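Local structure of glutamine synthetase (5ZLI) at residues L77-F85 with S94-Y102; F31-I41 with I57-W67. The protein belongs to the glutamine synthetase family, type I beta, and assembles from twelve copies of a chain that joins a beta-grasp domain to a catalytic domain. All coordinates share one frame; numbering follows the deposited sequence.

Contact 1 (L77-F85 with S94-Y102)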
loop_
_atom_site.group_PDB
_atom_site.type_symbol
_atom_site.label_atom_id
_atom_site.label_comp_id
_atom_site.label_asym_id
_atom_site.label_seq_id
_atom_site.Cartn_x
_atom_site.Cartn_y
_atom_site.Cartn_z
ATOM N N LEU B 77 -8.250 6.381 -56.351
ATOM C CA LEU B 77 -7.869 7.705 -55.896
ATOM C C LEU B 77 -7.246 8.482 -57.039
ATOM O O LEU B 77 -6.389 7.971 -57.758
ATOM C CB LEU B 77 -6.903 7.657 -54.718
ATOM C CG LEU B 77 -7.578 7.038 -53.506
ATOM C CD1 LEU B 77 -6.609 6.889 -52.352
ATOM C CD2 LEU B 77 -8.794 7.874 -53.107
ATOM N N THR B 78 -7.723 9.691 -57.226
ATOM C CA THR B 78 -7.148 10.569 -58.223
ATOM C C THR B 78 -6.384 11.675 -57.523
ATOM O O THR B 78 -7.006 12.553 -56.898
ATOM C CB THR B 78 -8.196 11.176 -59.144
ATOM O OG1 THR B 78 -9.261 10.240 -59.354
ATOM C CG2 THR B 78 -7.499 11.565 -60.471
ATOM N N PRO B 79 -5.057 11.655 -57.561
ATOM C CA PRO B 79 -4.296 12.702 -56.882
ATOM C C PRO B 79 -4.474 14.040 -57.582
ATOM O O PRO B 79 -4.533 14.113 -58.810
ATOM C CB PRO B 79 -2.850 12.202 -56.971
ATOM C CG PRO B 79 -2.956 10.726 -57.304
ATOM C CD PRO B 79 -4.183 10.617 -58.140
ATOM N N ASP B 80 -4.634 15.097 -56.784
ATOM C CA ASP B 80 -4.587 16.474 -57.274
ATOM C C ASP B 80 -3.260 17.079 -56.810
ATOM O O ASP B 80 -2.975 17.129 -55.607
ATOM C CB ASP B 80 -5.796 17.290 -56.801
ATOM C CG ASP B 80 -5.935 18.628 -57.540
ATOM O OD1 ASP B 80 -5.064 18.952 -58.379
ATOM O OD2 ASP B 80 -6.941 19.340 -57.325
ATOM N N LEU B 81 -2.441 17.517 -57.758
ATOM C CA LEU B 81 -1.108 17.966 -57.389
ATOM C C LEU B 81 -1.107 19.468 -57.137
ATOM O O LEU B 81 -0.363 20.235 -57.740
ATOM C CB LEU B 81 -0.100 17.563 -58.450
ATOM C CG LEU B 81 0.018 16.040 -58.426
ATOM C CD1 LEU B 81 0.901 15.482 -59.544
ATOM C CD2 LEU B 81 0.496 15.604 -57.064
ATOM N N VAL B 82 -1.959 19.866 -56.189
ATOM C CA VAL B 82 -1.978 21.227 -55.674
ATOM C C VAL B 82 -1.963 21.143 -54.158
ATOM O O VAL B 82 -2.530 20.220 -53.560
ATOM C CB VAL B 82 -3.195 22.051 -56.153
ATOM C CG1 VAL B 82 -3.124 22.279 -57.661
ATOM C CG2 VAL B 82 -4.495 21.371 -55.742
ATOM N N ARG B 83 -1.302 22.123 -53.543
ATOM C CA ARG B 83 -1.222 22.284 -52.094
ATOM C C ARG B 83 -0.646 21.053 -51.401
ATOM O O ARG B 83 -0.877 20.847 -50.199
ATOM C CB ARG B 83 -2.583 22.657 -51.504
ATOM C CG ARG B 83 -3.006 24.043 -51.955
ATOM C CD ARG B 83 -4.343 24.431 -51.397
ATOM N NE ARG B 83 -5.382 23.585 -51.963
ATOM C CZ ARG B 83 -5.864 23.719 -53.189
ATOM N NH1 ARG B 83 -5.398 24.666 -54.009
ATOM N NH2 ARG B 83 -6.808 22.888 -53.595
ATOM N N TYR B 84 0.102 20.226 -52.130
ATOM C CA TYR B 84 0.829 19.154 -51.473
ATOM C C TYR B 84 1.860 19.754 -50.514
ATOM O O TYR B 84 2.114 20.962 -50.508
ATOM C CB TYR B 84 1.472 18.197 -52.492
ATOM C CG TYR B 84 2.359 18.799 -53.560
ATOM C CD1 TYR B 84 3.639 19.226 -53.265
ATOM C CD2 TYR B 84 1.939 18.867 -54.883
ATOM C CE1 TYR B 84 4.468 19.749 -54.237
ATOM C CE2 TYR B 84 2.767 19.399 -55.884
ATOM C CZ TYR B 84 4.036 19.835 -55.542
ATOM O OH TYR B 84 4.894 20.354 -56.473
ATOM N N PHE B 85 2.372 18.924 -49.618
ATOM C CA PHE B 85 3.304 19.448 -48.645
ATOM C C PHE B 85 4.059 18.306 -48.013
ATOM O O PHE B 85 3.540 17.195 -47.903
ATOM C CB PHE B 85 2.566 20.240 -47.583
ATOM C CG PHE B 85 1.574 19.436 -46.820
ATOM C CD1 PHE B 85 0.334 19.116 -47.374
ATOM C CD2 PHE B 85 1.840 19.047 -45.510
ATOM C CE1 PHE B 85 -0.627 18.370 -46.644
ATOM C CE2 PHE B 85 0.898 18.334 -44.774
ATOM C CZ PHE B 85 -0.337 17.987 -45.351
ATOM N N SER B 94 7.951 12.322 -45.930
ATOM C CA SER B 94 6.729 11.987 -46.639
ATOM C C SER B 94 6.133 13.261 -47.187
ATOM O O SER B 94 6.131 14.288 -46.502
ATOM C CB SER B 94 5.679 11.338 -45.717
ATOM O OG SER B 94 6.236 10.336 -44.878
ATOM N N VAL B 95 5.597 13.202 -48.397
ATOM C CA VAL B 95 4.870 14.336 -48.940
ATOM C C VAL B 95 3.407 13.949 -49.024
ATOM O O VAL B 95 3.060 12.890 -49.555
ATOM C CB VAL B 95 5.425 14.811 -50.294
ATOM C CG1 VAL B 95 5.481 13.678 -51.296
ATOM C CG2 VAL B 95 4.597 15.979 -50.800
ATOM N N VAL B 96 2.579 14.789 -48.542
ATOM C CA VAL B 96 1.156 14.524 -48.569
ATOM C C VAL B 96 0.597 15.153 -49.828
ATOM O O VAL B 96 1.016 16.243 -50.238
ATOM C CB VAL B 96 0.468 15.060 -47.300
ATOM C CG1 VAL B 96 -1.025 14.818 -47.354
ATOM C CG2 VAL B 96 1.057 14.405 -46.054
ATOM N N VAL B 97 -0.301 14.432 -50.485
ATOM C CA VAL B 97 -0.923 14.904 -51.709
ATOM C C VAL B 97 -2.403 14.578 -51.637
ATOM O O VAL B 97 -2.785 13.510 -51.148
ATOM C CB VAL B 97 -0.263 14.299 -52.957
ATOM C CG1 VAL B 97 -0.017 12.849 -52.715
ATOM C CG2 VAL B 97 -1.132 14.554 -54.207
ATOM N N PHE B 98 -3.233 15.552 -52.011
ATOM C CA PHE B 98 -4.677 15.393 -51.993
ATOM C C PHE B 98 -5.160 14.477 -53.116
ATOM O O PHE B 98 -4.466 14.239 -54.103
ATOM C CB PHE B 98 -5.379 16.749 -52.097
ATOM C CG PHE B 98 -5.278 17.598 -50.860
ATOM C CD1 PHE B 98 -6.240 17.481 -49.851
ATOM C CD2 PHE B 98 -4.254 18.537 -50.706
ATOM C CE1 PHE B 98 -6.183 18.280 -48.712
ATOM C CE2 PHE B 98 -4.181 19.341 -49.555
ATOM C CZ PHE B 98 -5.148 19.208 -48.565
ATOM N N CYS B 99 -6.360 13.924 -52.919
ATOM C CA CYS B 99 -6.977 13.040 -53.896
ATOM C C CYS B 99 -8.497 13.178 -53.876
ATOM O O CYS B 99 -9.096 13.585 -52.879
ATOM C CB CYS B 99 -6.568 11.584 -53.650
ATOM S SG CYS B 99 -4.777 11.318 -53.774
ATOM N N ASP B 100 -9.107 12.885 -55.015
ATOM C CA ASP B 100 -10.535 12.616 -55.125
ATOM C C ASP B 100 -10.754 11.169 -55.523
ATOM O O ASP B 100 -9.859 10.503 -56.040
ATOM C CB ASP B 100 -11.224 13.543 -56.124
ATOM C CG ASP B 100 -11.165 15.002 -55.693
ATOM O OD1 ASP B 100 -11.766 15.314 -54.637
ATOM O OD2 ASP B 100 -10.527 15.832 -56.398
ATOM N N VAL B 101 -11.947 10.687 -55.251
ATOM C CA VAL B 101 -12.394 9.373 -55.703
ATOM C C VAL B 101 -12.938 9.470 -57.125
ATOM O O VAL B 101 -13.771 10.329 -57.431
ATOM C CB VAL B 101 -13.472 8.832 -54.752
ATOM C CG1 VAL B 101 -13.421 7.319 -54.646
ATOM C CG2 VAL B 101 -13.260 9.446 -53.391
ATOM N N TYR B 102 -12.470 8.592 -58.003
ATOM C CA TYR B 102 -13.047 8.480 -59.336
ATOM C C TYR B 102 -13.936 7.250 -59.377
ATOM O O TYR B 102 -13.496 6.143 -59.042
ATOM C CB TYR B 102 -11.993 8.374 -60.429
ATOM C CG TYR B 102 -12.572 8.303 -61.841
ATOM C CD1 TYR B 102 -12.801 9.459 -62.581
ATOM C CD2 TYR B 102 -12.856 7.082 -62.452
ATOM C CE1 TYR B 102 -13.312 9.408 -63.892
ATOM C CE2 TYR B 102 -13.366 7.014 -63.766
ATOM C CZ TYR B 102 -13.584 8.182 -64.477
ATOM O OH TYR B 102 -14.078 8.116 -65.768
#
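Thr78 and Asp100 form a hydrogen-bonded antiparallel pair: Thr78 N gives a nearly straight bond to Asp100 O (2.6 Å, 170° at the hydrogen), and Asp100 N returns one to Thr78 O at 2.8 Å. A second such pair joins Phe85 and Val96, with Val96 N to Phe85 O at 2.7 Å. Between the two pairs the chain turns a corner at Val82 and Arg83, after an inverse gamma turn centred on Leu81, while strand 94-103 continues unbroken.

On one face of the sheet Pro79 CB rests 3.8 Å from Cys99 SG. On the other, which carries Phe85, Val96 and Phe98, Val96 CB sits over one face of the Phe85 ring, 3.9 Å from its centroid, in a CH-pi contact. Phe85 CG stands between its own N and carbonyl carbon (chi1 61°), which lays the ring alongside Val96. Leu81 CD2 meets Val97 CG2 at 3.5 Å where helix 9-20 packs.

The Phe98 ring turns its edge to a carbonyl oxygen, Arg83 O, in plane, at 3.7 Å from CE2.

The charged ends look elsewhere: Asp80 and Asp100 share Lys119, Asp80 also pairs with Arg115, and Arg83 with Asp243. Backbone bonds thus join these strands of the beta-grasp sheet at both ends of the corner, while Lys119, with Arg115, probably offsets the repulsion between the two neighbouring carboxylates.

Contact 2 (F31-I41 with I57-W67)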
loop_
_atom_site.group_PDB
_atom_site.type_symbol
_atom_site.label_atom_id
_atom_site.label_comp_id
_atom_site.label_asym_id
_atom_site.label_seq_id
_atom_site.Cartn_x
_atom_site.Cartn_y
_atom_site.Cartn_z
ATOM N N PHE B 31 -7.363 11.694 -48.588
ATOM C CA PHE B 31 -8.688 11.851 -49.157
ATOM C C PHE B 31 -9.692 11.840 -48.021
ATOM O O PHE B 31 -9.433 11.279 -46.959
ATOM C CB PHE B 31 -9.015 10.760 -50.190
ATOM C CG PHE B 31 -9.026 9.356 -49.633
ATOM C CD1 PHE B 31 -7.845 8.644 -49.476
ATOM C CD2 PHE B 31 -10.224 8.737 -49.278
ATOM C CE1 PHE B 31 -7.857 7.332 -48.972
ATOM C CE2 PHE B 31 -10.242 7.407 -48.763
ATOM C CZ PHE B 31 -9.067 6.709 -48.616
ATOM N N SER B 32 -10.815 12.504 -48.236
ATOM C CA SER B 32 -11.806 12.729 -47.202
ATOM C C SER B 32 -13.049 11.925 -47.532
ATOM O O SER B 32 -13.631 12.098 -48.608
ATOM C CB SER B 32 -12.119 14.222 -47.092
ATOM O OG SER B 32 -10.911 14.982 -47.172
ATOM N N ASP B 33 -13.441 11.036 -46.623
ATOM C CA ASP B 33 -14.730 10.363 -46.738
ATOM C C ASP B 33 -15.834 11.366 -46.431
ATOM O O ASP B 33 -15.579 12.550 -46.206
ATOM C CB ASP B 33 -14.794 9.116 -45.838
ATOM C CG ASP B 33 -14.908 9.421 -44.322
ATOM O OD1 ASP B 33 -14.490 10.495 -43.815
ATOM O OD2 ASP B 33 -15.455 8.537 -43.623
ATOM N N ILE B 34 -17.088 10.906 -46.470
ATOM C CA ILE B 34 -18.221 11.811 -46.269
ATOM C C ILE B 34 -18.169 12.461 -44.891
ATOM O O ILE B 34 -18.397 13.666 -44.759
ATOM C CB ILE B 34 -19.550 11.075 -46.513
ATOM C CG1 ILE B 34 -19.657 10.678 -47.972
ATOM C CG2 ILE B 34 -20.777 11.949 -46.132
ATOM C CD1 ILE B 34 -20.848 9.791 -48.217
ATOM N N LYS B 35 -17.903 11.671 -43.840
ATOM C CA LYS B 35 -17.948 12.165 -42.452
ATOM C C LYS B 35 -16.977 13.312 -42.185
ATOM O O LYS B 35 -17.186 14.076 -41.234
ATOM C CB LYS B 35 -17.737 11.002 -41.467
ATOM C CG LYS B 35 -16.772 11.165 -40.236
ATOM C CD LYS B 35 -17.318 10.263 -39.087
ATOM C CE LYS B 35 -16.460 10.178 -37.833
ATOM N NZ LYS B 35 -15.424 9.100 -38.060
ATOM N N GLY B 36 -15.913 13.446 -42.974
ATOM C CA GLY B 36 -14.914 14.459 -42.709
ATOM C C GLY B 36 -13.596 13.892 -42.251
ATOM O O GLY B 36 -12.676 14.655 -41.922
ATOM N N THR B 37 -13.512 12.586 -42.110
ATOM C CA THR B 37 -12.260 12.000 -41.700
ATOM C C THR B 37 -11.252 12.073 -42.821
ATOM O O THR B 37 -11.538 11.682 -43.953
ATOM C CB THR B 37 -12.464 10.560 -41.283
ATOM O OG1 THR B 37 -13.323 10.534 -40.143
ATOM C CG2 THR B 37 -11.106 9.926 -40.961
ATOM N N TRP B 38 -10.066 12.534 -42.506
ATOM C CA TRP B 38 -9.001 12.512 -43.472
ATOM C C TRP B 38 -8.366 11.123 -43.413
ATOM O O TRP B 38 -8.016 10.631 -42.332
ATOM C CB TRP B 38 -8.011 13.629 -43.160
ATOM C CG TRP B 38 -7.414 14.260 -44.343
ATOM C CD1 TRP B 38 -7.790 14.110 -45.639
ATOM C CD2 TRP B 38 -6.312 15.158 -44.345
ATOM N NE1 TRP B 38 -6.972 14.853 -46.463
ATOM C CE2 TRP B 38 -6.065 15.515 -45.687
ATOM C CE3 TRP B 38 -5.508 15.695 -43.341
ATOM C CZ2 TRP B 38 -5.060 16.379 -46.047
ATOM C CZ3 TRP B 38 -4.513 16.546 -43.698
ATOM C CH2 TRP B 38 -4.291 16.888 -45.045
ATOM N N ASN B 39 -8.229 10.489 -44.573
ATOM C CA ASN B 39 -7.690 9.143 -44.673
ATOM C C ASN B 39 -6.435 9.172 -45.529
ATOM O O ASN B 39 -6.213 10.122 -46.280
ATOM C CB ASN B 39 -8.712 8.164 -45.250
ATOM C CG ASN B 39 -9.912 7.985 -44.359
ATOM O OD1 ASN B 39 -9.972 7.033 -43.601
ATOM N ND2 ASN B 39 -10.885 8.891 -44.450
ATOM N N HIS B 40 -5.548 8.191 -45.331
ATOM C CA HIS B 40 -4.315 8.169 -46.113
ATOM C C HIS B 40 -3.883 6.746 -46.445
ATOM O O HIS B 40 -4.301 5.762 -45.822
ATOM C CB HIS B 40 -3.166 8.905 -45.412
ATOM C CG HIS B 40 -2.610 8.191 -44.220
ATOM N ND1 HIS B 40 -1.263 7.950 -44.059
ATOM C CD2 HIS B 40 -3.219 7.655 -43.138
ATOM C CE1 HIS B 40 -1.063 7.306 -42.925
ATOM N NE2 HIS B 40 -2.234 7.112 -42.347
ATOM N N ILE B 41 -3.013 6.672 -47.443
ATOM C CA ILE B 41 -2.394 5.450 -47.931
ATOM C C ILE B 41 -1.039 5.851 -48.490
ATOM O O ILE B 41 -0.944 6.715 -49.362
ATOM C CB ILE B 41 -3.273 4.739 -48.979
ATOM C CG1 ILE B 41 -2.453 3.732 -49.779
ATOM C CG2 ILE B 41 -3.943 5.715 -49.859
ATOM C CD1 ILE B 41 -3.262 2.946 -50.783
ATOM N N ILE B 57 -4.916 5.614 -57.958
ATOM C CA ILE B 57 -4.529 4.658 -56.940
ATOM C C ILE B 57 -5.751 3.830 -56.564
ATOM O O ILE B 57 -6.795 4.393 -56.223
ATOM C CB ILE B 57 -3.929 5.337 -55.701
ATOM C CG1 ILE B 57 -2.486 5.757 -55.982
ATOM C CG2 ILE B 57 -3.988 4.412 -54.526
ATOM C CD1 ILE B 57 -2.363 7.010 -56.772
ATOM N N PRO B 58 -5.685 2.501 -56.670
ATOM C CA PRO B 58 -6.831 1.675 -56.274
ATOM C C PRO B 58 -6.970 1.651 -54.769
ATOM O O PRO B 58 -5.982 1.756 -54.041
ATOM C CB PRO B 58 -6.462 0.278 -56.787
ATOM C CG PRO B 58 -4.935 0.297 -56.995
ATOM C CD PRO B 58 -4.449 1.709 -56.864
ATOM N N PHE B 59 -8.199 1.486 -54.297
ATOM C CA PHE B 59 -8.413 1.265 -52.870
ATOM C C PHE B 59 -9.774 0.613 -52.658
ATOM O O PHE B 59 -10.543 0.411 -53.600
ATOM C CB PHE B 59 -8.289 2.555 -52.060
ATOM C CG PHE B 59 -9.442 3.491 -52.210
ATOM C CD1 PHE B 59 -9.648 4.174 -53.386
ATOM C CD2 PHE B 59 -10.313 3.703 -51.154
ATOM C CE1 PHE B 59 -10.708 5.045 -53.511
ATOM C CE2 PHE B 59 -11.374 4.579 -51.270
ATOM C CZ PHE B 59 -11.568 5.242 -52.449
ATOM N N ASP B 60 -10.077 0.308 -51.398
ATOM C CA ASP B 60 -11.284 -0.430 -51.017
ATOM C C ASP B 60 -12.344 0.535 -50.498
ATOM O O ASP B 60 -12.361 0.892 -49.325
ATOM C CB ASP B 60 -10.931 -1.502 -49.992
ATOM C CG ASP B 60 -12.153 -2.223 -49.443
ATOM O OD1 ASP B 60 -11.941 -3.163 -48.648
ATOM O OD2 ASP B 60 -13.306 -1.891 -49.816
ATOM N N ALA B 61 -13.236 0.962 -51.378
ATOM C CA ALA B 61 -14.266 1.916 -50.975
ATOM C C ALA B 61 -15.485 1.278 -50.311
ATOM O O ALA B 61 -16.453 1.994 -50.024
ATOM C CB ALA B 61 -14.712 2.740 -52.175
ATOM N N SER B 62 -15.444 -0.018 -49.996
ATOM C CA SER B 62 -16.540 -0.626 -49.259
ATOM C C SER B 62 -16.424 -0.378 -47.755
ATOM O O SER B 62 -17.419 -0.529 -47.034
ATOM C CB SER B 62 -16.568 -2.120 -49.537
ATOM O OG SER B 62 -15.569 -2.744 -48.749
ATOM N N CYS B 63 -15.244 0.056 -47.286
ATOM C CA CYS B 63 -14.952 0.319 -45.879
ATOM C C CYS B 63 -15.518 1.643 -45.369
ATOM O O CYS B 63 -15.373 1.923 -44.172
ATOM C CB CYS B 63 -13.431 0.369 -45.668
ATOM S SG CYS B 63 -12.504 -1.045 -46.247
ATOM N N PHE B 64 -16.162 2.446 -46.222
ATOM C CA PHE B 64 -16.593 3.793 -45.867
ATOM C C PHE B 64 -18.104 3.823 -45.949
ATOM O O PHE B 64 -18.671 3.574 -47.021
ATOM C CB PHE B 64 -15.957 4.824 -46.802
ATOM C CG PHE B 64 -14.470 4.793 -46.767
ATOM C CD1 PHE B 64 -13.768 3.867 -47.524
ATOM C CD2 PHE B 64 -13.777 5.636 -45.934
ATOM C CE1 PHE B 64 -12.400 3.798 -47.462
ATOM C CE2 PHE B 64 -12.399 5.581 -45.876
ATOM C CZ PHE B 64 -11.711 4.660 -46.643
ATOM N N LYS B 65 -18.755 4.072 -44.812
ATOM C CA LYS B 65 -20.205 4.015 -44.812
ATOM C C LYS B 65 -20.745 5.216 -45.563
ATOM O O LYS B 65 -20.249 6.339 -45.421
ATOM C CB LYS B 65 -20.773 3.894 -43.390
ATOM C CG LYS B 65 -22.195 3.247 -43.393
ATOM C CD LYS B 65 -22.975 3.509 -42.094
ATOM C CE LYS B 65 -24.455 3.061 -42.155
ATOM N NZ LYS B 65 -25.297 3.853 -43.127
ATOM N N GLY B 66 -21.757 4.960 -46.384
ATOM C CA GLY B 66 -22.242 5.906 -47.357
ATOM C C GLY B 66 -21.641 5.756 -48.740
ATOM O O GLY B 66 -22.228 6.276 -49.701
ATOM N N TRP B 67 -20.571 4.972 -48.885
ATOM C CA TRP B 67 -19.863 4.800 -50.157
ATOM C C TRP B 67 -20.203 3.479 -50.780
ATOM O O TRP B 67 -21.459 3.220 -50.971
ATOM C CB TRP B 67 -18.359 5.000 -49.915
ATOM C CG TRP B 67 -17.935 6.408 -49.925
ATOM C CD1 TRP B 67 -18.741 7.495 -49.997
ATOM C CD2 TRP B 67 -16.593 6.895 -50.006
ATOM N NE1 TRP B 67 -17.991 8.641 -50.045
ATOM C CE2 TRP B 67 -16.664 8.301 -50.057
ATOM C CE3 TRP B 67 -15.341 6.284 -50.016
ATOM C CZ2 TRP B 67 -15.530 9.107 -50.120
ATOM C CZ3 TRP B 67 -14.211 7.085 -50.068
ATOM C CH2 TRP B 67 -14.316 8.484 -50.119
#
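Phe31 points the edge of its ring at the face of Phe64, offset from the centre, with the planes 63° apart and Phe31 CE2 3.8 Å from Phe64 CZ. The same CE2 lies 3.9 Å from Phe59 CE2, but those two rings meet obliquely, their planes at 51°. With chi1 at 62°, the Phe31 ring is swung over its own backbone and reaches both partners of this aromatic cluster. Trp67 CH2 approaches the Phe31 edge as well, near its plane. The cluster lies between the 31-41 hairpin of the beta-grasp domain and the strand 57-60 with the loop that follows, which holds a type II turn from Phe64 to Trp67, residues whose side chains both point toward the hairpin. Asp33 CB is 3.6 Å from Phe64 CD2 and also lies over one face of the Trp67 indole. Farther along, Ile34 and the indole run antiparallel alongside one another, with Ile34 CD1 3.6 Å from Trp67 CD1; Trp67 NE1 donates a hydrogen bond to Lys112 O. The Asn39 amide stands nearly upright to the Phe64 ring at its edge, Asn39 OD1 3.6 Å from Phe64 CE2, and that oxygen accepts a hydrogen bond from Met191 N of a neighbouring subunit.

Contacts 1 and 2 belong to one beta-grasp sheet, their centres about 14 Å apart, and both segments of contact 2 precede those of contact 1 in the chain. Strand 57-60 pairs with strand 74-81, where a probable hydrogen bond runs from Leu77 N to Ile57 O; strand 26-32 runs parallel to strand 94-103. Phe59 joins the two sets of side chains: its CE1 is 3.4 Å from Leu77 CD2, and its CZ 3.5 Å from Val101 CG1. A second junction lies at Phe98, whose CE1 is 3.5 Å from Trp38 CZ2. Helix 238-258 touches both contacts, whereas contact 2 also meets a neighbouring subunit.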